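Local coordinates for chitinase (Thermococcus chitonophagus, PDB 5XSW), which probably hydrolyses chitin as an endochitinase and holds N-acetylglucosamine sugars in a pocket of its helical domain, at residues A208-E213 against G372-V378; S299-R304 against I331-Y336. All blocks are in the same frame, centred on the assembly; numbering follows the deposited sequence.

Contact 1: A208-E213 against G372-V378. With NAG (2-acetamido-2-deoxy-beta-D-glucopyranose), chain C; NDG (2-acetamido-2-deoxy-alpha-D-glucopyranose), chain B.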
ATOM      1  N   ALA A 208      17.593  15.014   5.697  1.00 20.41           N
ATOM      2  CA  ALA A 208      16.660  15.876   6.376  1.00 21.16           C
ATOM      3  C   ALA A 208      15.386  15.082   6.686  1.00 21.88           C
ATOM      4  O   ALA A 208      14.798  15.233   7.762  1.00 20.58           O
ATOM      5  CB  ALA A 208      16.285  17.089   5.471  1.00 18.87           C
ATOM      6  N   LEU A 209      14.982  14.264   5.714  1.00 18.30           N
ATOM      7  CA  LEU A 209      13.732  13.534   5.833  1.00 20.24           C
ATOM      8  C   LEU A 209      13.882  12.520   6.995  1.00 21.84           C
ATOM      9  O   LEU A 209      13.017  12.429   7.858  1.00 20.48           O
ATOM     10  CB  LEU A 209      13.398  12.810   4.531  1.00 20.02           C
ATOM     11  CG  LEU A 209      12.051  12.000   4.579  1.00 19.36           C
ATOM     12  CD1 LEU A 209      10.805  12.882   4.943  1.00 21.11           C
ATOM     13  CD2 LEU A 209      11.830  11.306   3.240  1.00 18.81           C
ATOM     14  N   ALA A 210      14.997  11.783   7.034  1.00 19.65           N
ATOM     15  CA  ALA A 210      15.169  10.790   8.110  1.00 21.84           C
ATOM     16  C   ALA A 210      15.242  11.481   9.479  1.00 22.07           C
ATOM     17  O   ALA A 210      14.828  10.905  10.506  1.00 22.95           O
ATOM     18  CB  ALA A 210      16.440   9.932   7.879  1.00 18.75           C
ATOM     19  N   ALA A 211      15.830  12.686   9.526  1.00 19.92           N
ATOM     20  CA  ALA A 211      15.988  13.367  10.804  1.00 20.73           C
ATOM     21  C   ALA A 211      14.580  13.724  11.392  1.00 22.95           C
ATOM     22  O   ALA A 211      14.281  13.510  12.591  1.00 23.78           O
ATOM     23  CB  ALA A 211      16.855  14.630  10.619  1.00 20.81           C
ATOM     24  N   LYS A 212      13.723  14.262  10.525  1.00 20.94           N
ATOM     25  CA  LYS A 212      12.344  14.616  10.917  1.00 19.87           C
ATOM     26  C   LYS A 212      11.565  13.357  11.295  1.00 20.51           C
ATOM     27  O   LYS A 212      10.890  13.326  12.355  1.00 23.68           O
ATOM     28  CB  LYS A 212      11.637  15.382   9.770  1.00 20.31           C
ATOM     29  CG  LYS A 212      10.129  15.604  10.028  1.00 23.02           C
ATOM     30  CD  LYS A 212       9.923  16.419  11.330  1.00 24.99           C
ATOM     31  CE  LYS A 212       8.597  16.057  11.983  1.00 28.40           C
ATOM     32  NZ  LYS A 212       8.357  16.686  13.294  1.00 23.28           N
ATOM     33  N   GLU A 213      11.644  12.327  10.464  1.00 20.36           N
ATOM     34  CA  GLU A 213      10.798  11.122  10.655  1.00 21.34           C
ATOM     35  C   GLU A 213      11.147  10.333  11.896  1.00 24.68           C
ATOM     36  O   GLU A 213      10.242   9.802  12.565  1.00 23.49           O
ATOM     37  CB  GLU A 213      10.907  10.180   9.458  1.00 18.51           C
ATOM     38  CG  GLU A 213      10.187  10.770   8.202  1.00 20.25           C
ATOM     39  CD  GLU A 213       8.675  10.798   8.325  1.00 27.96           C
ATOM     40  OE1 GLU A 213       8.059  11.307   7.349  1.00 24.01           O
ATOM     41  OE2 GLU A 213       8.108  10.248   9.330  1.00 23.30           O
ATOM     42  N   GLY A 372       3.399  17.729  12.597  1.00 28.51           N
ATOM     43  CA  GLY A 372       4.624  17.982  13.357  1.00 29.12           C
ATOM     44  C   GLY A 372       5.567  18.916  12.614  1.00 32.07           C
ATOM     45  O   GLY A 372       6.788  18.780  12.707  1.00 29.44           O
ATOM     46  N   GLY A 373       5.021  19.849  11.833  1.00 27.80           N
ATOM     47  CA  GLY A 373       5.862  20.824  11.120  1.00 26.10           C
ATOM     48  C   GLY A 373       6.768  20.137  10.097  1.00 28.24           C
ATOM     49  O   GLY A 373       7.873  20.627   9.802  1.00 24.92           O
ATOM     50  N   HIS A 374       6.256  19.055   9.499  1.00 24.35           N
ATOM     51  CA  HIS A 374       7.052  18.186   8.635  1.00 26.79           C
ATOM     52  C   HIS A 374       7.696  18.969   7.472  1.00 27.99           C
ATOM     53  O   HIS A 374       8.905  18.897   7.267  1.00 24.50           O
ATOM     54  CB  HIS A 374       6.170  17.045   8.060  1.00 25.65           C
ATOM     55  CG  HIS A 374       6.950  15.896   7.497  1.00 25.76           C
ATOM     56  ND1 HIS A 374       7.605  15.970   6.277  1.00 24.49           N
ATOM     57  CD2 HIS A 374       7.145  14.631   7.958  1.00 24.31           C
ATOM     58  CE1 HIS A 374       8.143  14.793   5.992  1.00 22.25           C
ATOM     59  NE2 HIS A 374       7.898  13.965   7.006  1.00 24.22           N
ATOM     60  N   VAL A 375       6.885  19.696   6.701  1.00 22.75           N
ATOM     61  CA  VAL A 375       7.392  20.386   5.499  1.00 20.92           C
ATOM     62  C   VAL A 375       8.424  21.506   5.844  1.00 25.82           C
ATOM     63  O   VAL A 375       9.543  21.476   5.331  1.00 26.29           O
ATOM     64  CB  VAL A 375       6.225  20.958   4.616  1.00 23.54           C
ATOM     65  CG1 VAL A 375       6.765  21.903   3.477  1.00 22.02           C
ATOM     66  CG2 VAL A 375       5.495  19.788   3.981  1.00 24.10           C
ATOM     67  N   PRO A 376       8.074  22.459   6.721  1.00 26.96           N
ATOM     68  CA  PRO A 376       9.103  23.469   7.020  1.00 29.17           C
ATOM     69  C   PRO A 376      10.380  22.865   7.662  1.00 29.37           C
ATOM     70  O   PRO A 376      11.464  23.371   7.438  1.00 24.50           O
ATOM     71  CB  PRO A 376       8.408  24.416   8.036  1.00 27.26           C
ATOM     72  CG  PRO A 376       7.254  23.584   8.638  1.00 27.79           C
ATOM     73  CD  PRO A 376       6.797  22.736   7.436  1.00 27.89           C
ATOM     74  N   THR A 377      10.254  21.839   8.478  1.00 23.53           N
ATOM     75  CA  THR A 377      11.459  21.218   9.056  1.00 27.25           C
ATOM     76  C   THR A 377      12.364  20.635   7.969  1.00 28.16           C
ATOM     77  O   THR A 377      13.568  20.890   7.952  1.00 26.19           O
ATOM     78  CB  THR A 377      11.085  20.086  10.057  1.00 25.09           C
ATOM     79  OG1 THR A 377      10.265  20.627  11.111  1.00 29.79           O
ATOM     80  CG2 THR A 377      12.348  19.423  10.701  1.00 24.98           C
ATOM     81  N   VAL A 378      11.786  19.828   7.080  1.00 25.77           N
ATOM     82  CA  VAL A 378      12.588  19.084   6.115  1.00 24.11           C
ATOM     83  C   VAL A 378      13.217  20.092   5.131  1.00 26.31           C
ATOM     84  O   VAL A 378      14.386  19.999   4.737  1.00 23.92           O
ATOM     85  CB  VAL A 378      11.713  18.038   5.375  1.00 23.41           C
ATOM     86  CG1 VAL A 378      12.452  17.471   4.164  1.00 24.30           C
ATOM     87  CG2 VAL A 378      11.359  16.835   6.384  1.00 17.68           C
TER
HETATM   88  C1  NAG C   2       7.490  11.438  13.774  1.00 24.68           C
HETATM   89  C2  NAG C   2       7.043  10.036  13.602  1.00 23.24           C
HETATM   90  C3  NAG C   2       6.686   9.744  12.154  1.00 25.02           C
HETATM   91  C4  NAG C   2       5.719  10.739  11.584  1.00 24.99           C
HETATM   92  C5  NAG C   2       6.275  12.092  11.765  1.00 22.54           C
HETATM   93  C6  NAG C   2       5.266  13.091  11.264  1.00 25.90           C
HETATM   94  C7  NAG C   2       7.912   8.112  15.002  1.00 30.55           C
HETATM   95  C8  NAG C   2       9.097   7.188  15.386  1.00 26.08           C
HETATM   96  N2  NAG C   2       8.122   9.134  14.056  1.00 22.52           N
HETATM   97  O3  NAG C   2       6.134   8.420  11.985  1.00 24.07           O
HETATM   98  O4  NAG C   2       5.612  10.586  10.153  1.00 24.83           O
HETATM   99  O5  NAG C   2       6.521  12.379  13.187  1.00 22.93           O
HETATM  100  O6  NAG C   2       5.866  14.334  11.609  1.00 31.11           O
HETATM  101  O7  NAG C   2       6.773   7.986  15.466  1.00 29.95           O
HETATM  102  C1  NDG B   1       8.702  14.595  17.927  1.00 31.31           C
HETATM  103  C2  NDG B   1       7.945  15.112  16.708  1.00 31.54           C
HETATM  104  C3  NDG B   1       7.354  14.013  15.890  1.00 26.99           C
HETATM  105  C4  NDG B   1       8.314  12.887  15.551  1.00 25.19           C
HETATM  106  C5  NDG B   1       9.003  12.380  16.823  1.00 26.23           C
HETATM  107  C6  NDG B   1      10.183  11.472  16.508  1.00 27.03           C
HETATM  108  C7  NDG B   1       6.911  17.383  16.869  1.00 32.71           C
HETATM  109  C8  NDG B   1       5.744  18.331  17.325  1.00 28.05           C
HETATM  110  O5  NDG B   1       9.606  13.467  17.562  1.00 28.90           O
HETATM  111  O3  NDG B   1       6.875  14.619  14.663  1.00 27.01           O
HETATM  112  O4  NDG B   1       7.570  11.734  15.156  1.00 26.22           O
HETATM  113  O6  NDG B   1      10.702  10.895  17.714  1.00 27.95           O
HETATM  114  O7  NDG B   1       7.839  17.781  16.191  1.00 27.68           O
HETATM  115  N2  NDG B   1       6.887  15.991  17.191  1.00 28.01           N
HETATM  116  O1  NDG B   1       7.827  14.066  18.830  1.00 37.53           O
HETATM  117  O   HOH W   1      10.221  19.245  13.671  1.00 28.84           O
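K212 and E213, in the last turn of helix 203-214, meet G372 and H374, around the start of helix 374-386, beside two linked sugars. K212 NZ donates to G372 O at 2.7 Å and to NDG O3 at 2.9 Å, and N174 OD1 is its third main acceptor. Water 1 is a longer fourth partner that three N-H groups cannot fully serve, and it passes on to T377 OG1. The bend at chi2 (60°) carries the K212 chain over the H374 ring, so that NZ ends among these oxygens. H374 NE2 donates to E213 OE1 at 2.7 Å (N-H...O 156°). E213 OE1 also bonds a glycerol, probably from the crystallisation liquor. The carboxylate oxygen lies close to the imidazole plane, yet the nitrogen approaches it from above the carboxylate plane, 54° out of it. On the far side of the ring, H374 ND1 is hydrogen-bonded to D333 OD2, so both ring nitrogens are engaged and the ring's rotation is fixed. The other carboxylate oxygen, E213 OE2, accepts from NAG O4 at 2.6 Å, while NAG N2 donates to the backbone E213 O at 2.7 Å.

The apolar contacts flank these bonds. K212 CG lies over one face of the H374 ring, 4.1 Å from its centroid, a CH-pi contact displaced toward the rim. L209 CD1 touches the ring edge, 3.4 Å from H374 CE1. Behind them V378 CG2 packs against K212 CB at 3.7 Å, and A208 CB packs against V378 CG1 and O.

In chitin, O4 carries the next beta-1,4-linked sugar. The pocket thus sets a carboxylate oxygen at the linkage position; H374, which holds the other carboxylate oxygen, probably helps to orient it, while K212 ties the neighbouring sugar to the G372 backbone.

Contact 2: S299-R304 against I331-Y336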
ATOM      1  N   SER A 299      10.003   5.759  -3.198  1.00 19.42           N
ATOM      2  CA  SER A 299       8.702   6.254  -2.760  1.00 20.91           C
ATOM      3  C   SER A 299       8.470   7.722  -3.157  1.00 21.90           C
ATOM      4  O   SER A 299       7.376   8.112  -3.585  1.00 20.65           O
ATOM      5  CB  SER A 299       8.581   6.119  -1.220  1.00 22.43           C
ATOM      6  OG  SER A 299       7.230   6.364  -0.828  1.00 27.46           O
ATOM      7  N   LEU A 300       9.486   8.544  -2.952  1.00 20.13           N
ATOM      8  CA  LEU A 300       9.452   9.941  -3.353  1.00 20.81           C
ATOM      9  C   LEU A 300       9.355  10.075  -4.868  1.00 21.68           C
ATOM     10  O   LEU A 300       8.608  10.884  -5.390  1.00 21.92           O
ATOM     11  CB  LEU A 300      10.686  10.659  -2.834  1.00 20.88           C
ATOM     12  CG  LEU A 300      10.741  10.790  -1.318  1.00 21.15           C
ATOM     13  CD1 LEU A 300      12.165  10.981  -0.838  1.00 22.40           C
ATOM     14  CD2 LEU A 300       9.855  11.930  -0.870  1.00 18.40           C
ATOM     15  N   THR A 301      10.097   9.228  -5.558  1.00 19.64           N
ATOM     16  CA  THR A 301      10.117   9.217  -7.003  1.00 22.06           C
ATOM     17  C   THR A 301       8.723   8.904  -7.519  1.00 28.00           C
ATOM     18  O   THR A 301       8.274   9.490  -8.482  1.00 22.73           O
ATOM     19  CB  THR A 301      11.120   8.185  -7.535  1.00 23.98           C
ATOM     20  OG1 THR A 301      12.443   8.624  -7.233  1.00 21.63           O
ATOM     21  CG2 THR A 301      10.973   8.003  -9.031  1.00 21.96           C
ATOM     22  N   MET A 302       8.035   8.003  -6.836  1.00 21.84           N
ATOM     23  CA  MET A 302       6.705   7.605  -7.232  1.00 20.99           C
ATOM     24  C   MET A 302       5.771   8.809  -7.221  1.00 21.60           C
ATOM     25  O   MET A 302       4.972   8.964  -8.116  1.00 22.63           O
ATOM     26  CB  MET A 302       6.167   6.526  -6.296  1.00 20.68           C
ATOM     27  CG  MET A 302       4.705   6.180  -6.511  1.00 25.21           C
ATOM     28  SD  MET A 302       3.564   7.258  -5.627  1.00 31.35           S
ATOM     29  CE  MET A 302       3.698   6.604  -3.969  1.00 29.33           C
ATOM     30  N   GLU A 303       5.885   9.665  -6.218  1.00 20.23           N
ATOM     31  CA  GLU A 303       5.019  10.828  -6.161  1.00 21.85           C
ATOM     32  C   GLU A 303       5.252  11.722  -7.375  1.00 25.32           C
ATOM     33  O   GLU A 303       4.314  12.142  -8.028  1.00 21.99           O
ATOM     34  CB  GLU A 303       5.301  11.641  -4.904  1.00 21.95           C
ATOM     35  CG  GLU A 303       5.170  10.897  -3.592  1.00 24.50           C
ATOM     36  CD  GLU A 303       5.622  11.739  -2.422  1.00 24.85           C
ATOM     37  OE1 GLU A 303       5.362  12.947  -2.445  1.00 23.05           O
ATOM     38  OE2 GLU A 303       6.244  11.204  -1.499  1.00 21.22           O
ATOM     39  N   ARG A 304       6.519  11.964  -7.684  1.00 22.15           N
ATOM     40  CA  ARG A 304       6.891  12.826  -8.788  1.00 25.25           C
ATOM     41  C   ARG A 304       6.437  12.253 -10.114  1.00 19.82           C
ATOM     42  O   ARG A 304       5.885  12.962 -10.931  1.00 22.70           O
ATOM     43  CB  ARG A 304       8.400  13.049  -8.800  1.00 24.02           C
ATOM     44  CG  ARG A 304       8.872  14.147  -9.734  1.00 20.33           C
ATOM     45  CD  ARG A 304      10.224  14.674  -9.306  1.00 24.41           C
ATOM     46  NE  ARG A 304      10.796  15.655 -10.218  1.00 23.02           N
ATOM     47  CZ  ARG A 304      11.595  15.357 -11.232  1.00 24.49           C
ATOM     48  NH1 ARG A 304      11.908  14.102 -11.494  1.00 20.57           N
ATOM     49  NH2 ARG A 304      12.075  16.321 -11.992  1.00 24.13           N
ATOM     50  N   ILE A 331       5.819  20.215  -2.114  1.00 22.20           N
ATOM     51  CA  ILE A 331       4.737  19.344  -2.602  1.00 21.94           C
ATOM     52  C   ILE A 331       5.131  17.878  -2.393  1.00 23.06           C
ATOM     53  O   ILE A 331       4.368  17.054  -1.855  1.00 22.74           O
ATOM     54  CB  ILE A 331       4.460  19.588  -4.064  1.00 20.66           C
ATOM     55  CG1 ILE A 331       3.833  20.986  -4.239  1.00 27.36           C
ATOM     56  CG2 ILE A 331       3.491  18.522  -4.636  1.00 20.85           C
ATOM     57  CD1 ILE A 331       3.684  21.434  -5.687  1.00 24.98           C
ATOM     58  N   ILE A 332       6.332  17.550  -2.820  1.00 22.06           N
ATOM     59  CA  ILE A 332       6.791  16.170  -2.701  1.00 20.05           C
ATOM     60  C   ILE A 332       6.922  15.761  -1.200  1.00 20.55           C
ATOM     61  O   ILE A 332       6.506  14.663  -0.840  1.00 20.85           O
ATOM     62  CB  ILE A 332       8.157  15.944  -3.426  1.00 21.88           C
ATOM     63  CG1 ILE A 332       8.043  16.058  -4.957  1.00 20.03           C
ATOM     64  CG2 ILE A 332       8.763  14.549  -3.109  1.00 19.39           C
ATOM     65  CD1 ILE A 332       6.918  15.238  -5.600  1.00 23.71           C
ATOM     66  N   ASP A 333       7.503  16.612  -0.356  1.00 19.67           N
ATOM     67  CA  ASP A 333       7.584  16.284   1.064  1.00 24.52           C
ATOM     68  C   ASP A 333       6.178  16.193   1.707  1.00 26.57           C
ATOM     69  O   ASP A 333       5.908  15.330   2.525  1.00 21.34           O
ATOM     70  CB  ASP A 333       8.370  17.319   1.835  1.00 22.82           C
ATOM     71  CG  ASP A 333       8.543  16.923   3.265  1.00 26.45           C
ATOM     72  OD1 ASP A 333       9.296  15.959   3.488  1.00 24.61           O
ATOM     73  OD2 ASP A 333       7.874  17.479   4.181  1.00 24.10           O
ATOM     74  N   PHE A 334       5.301  17.125   1.375  1.00 21.13           N
ATOM     75  CA  PHE A 334       3.931  17.032   1.901  1.00 21.14           C
ATOM     76  C   PHE A 334       3.252  15.695   1.527  1.00 18.39           C
ATOM     77  O   PHE A 334       2.616  15.059   2.357  1.00 21.63           O
ATOM     78  CB  PHE A 334       3.097  18.250   1.402  1.00 21.11           C
ATOM     79  CG  PHE A 334       1.643  18.216   1.837  1.00 21.70           C
ATOM     80  CD1 PHE A 334       1.294  18.492   3.163  1.00 24.13           C
ATOM     81  CD2 PHE A 334       0.672  17.884   0.934  1.00 21.75           C
ATOM     82  CE1 PHE A 334      -0.053  18.469   3.559  1.00 25.89           C
ATOM     83  CE2 PHE A 334      -0.670  17.888   1.288  1.00 23.04           C
ATOM     84  CZ  PHE A 334      -1.042  18.169   2.611  1.00 22.85           C
ATOM     85  N   GLY A 335       3.398  15.275   0.276  1.00 18.42           N
ATOM     86  CA  GLY A 335       2.833  14.047  -0.251  1.00 19.23           C
ATOM     87  C   GLY A 335       3.456  12.828   0.462  1.00 23.87           C
ATOM     88  O   GLY A 335       2.852  11.744   0.581  1.00 21.27           O
ATOM     89  N   TYR A 336       4.699  12.978   0.875  1.00 21.01           N
ATOM     90  CA  TYR A 336       5.394  11.852   1.551  1.00 20.92           C
ATOM     91  C   TYR A 336       4.769  11.634   2.897  1.00 23.16           C
ATOM     92  O   TYR A 336       4.492  10.485   3.298  1.00 22.52           O
ATOM     93  CB  TYR A 336       6.875  12.140   1.739  1.00 18.76           C
ATOM     94  CG  TYR A 336       7.612  10.936   2.364  1.00 19.32           C
ATOM     95  CD1 TYR A 336       8.113   9.927   1.565  1.00 19.32           C
ATOM     96  CD2 TYR A 336       7.807  10.875   3.732  1.00 22.29           C
ATOM     97  CE1 TYR A 336       8.820   8.838   2.110  1.00 22.15           C
ATOM     98  CE2 TYR A 336       8.489   9.795   4.317  1.00 22.99           C
ATOM     99  CZ  TYR A 336       8.973   8.784   3.501  1.00 24.82           C
ATOM    100  OH  TYR A 336       9.653   7.730   4.069  1.00 27.26           O
TER
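Helices 288-311 and 327-338 of the chitinase's helical domain pack here in a buried helix-helix crossing, their short segments 9.6 Å apart at closest approach and inclined at 117°. With CG beside its backbone N (chi1 -57°) and the chain extended beyond, E303 points its carboxylate at the backbone of I332, G335 and Y336. E303 OE1 comes to 2.6 Å from I332 O, and so short a distance between two oxygens is consistent with a protonated acid. E303 OE2 lies 3.2 Å from Y336 CA and sits in the plane of the Y336 ring, at its edge. G335, without a side chain, lies beside OE1 and allows this close approach.

Apolar branches close the crossing around E303. L300 CD2 is shared between two partners: it meets I332 CG2 at 3.6 Å and comes within 3.6 Å of Y336 CD1. I332 spreads its two ends along the facing helix, CG2 toward L300 and CD1 to 3.9 Å from R304 N, next to the R304 CB methylene.

The polar ends at the margins look elsewhere. R304 forms a salt bridge with E328, at the start of the same helix as I332, and its guanidinium also bonds to I111 O and Y154 OH, which fixes the far end of the chain. The Y336 hydroxyl is bonded to F250 O, in the loop before helix 254-263. Farther along the ring, Y336 CE1 lies 4.2 Å from S299 OG, a hydroxyl hydrogen-bonded to N256 OD1.

How the contacts relate
Both contacts lie in the helical part of the chain, beyond the N-terminal strands, with their centres about 13 Å apart. In sequence order, helix 203-214 comes first, then the two helices of contact 2, then helix 374-386, so contact 2 falls wholly between the halves of contact 1. Helix 327-338 links them. One side of it faces helix 288-311, and the other presents D333 OD2 to H374 ND1 as a hydrogen bond of 2.6 Å. Y336 CE2 also packs 3.4 Å from E213 OE1. The helix that packs on 288-311 in contact 2 thus also carries D333, Y336 and the pocket residue N337 toward the sugar site of contact 1.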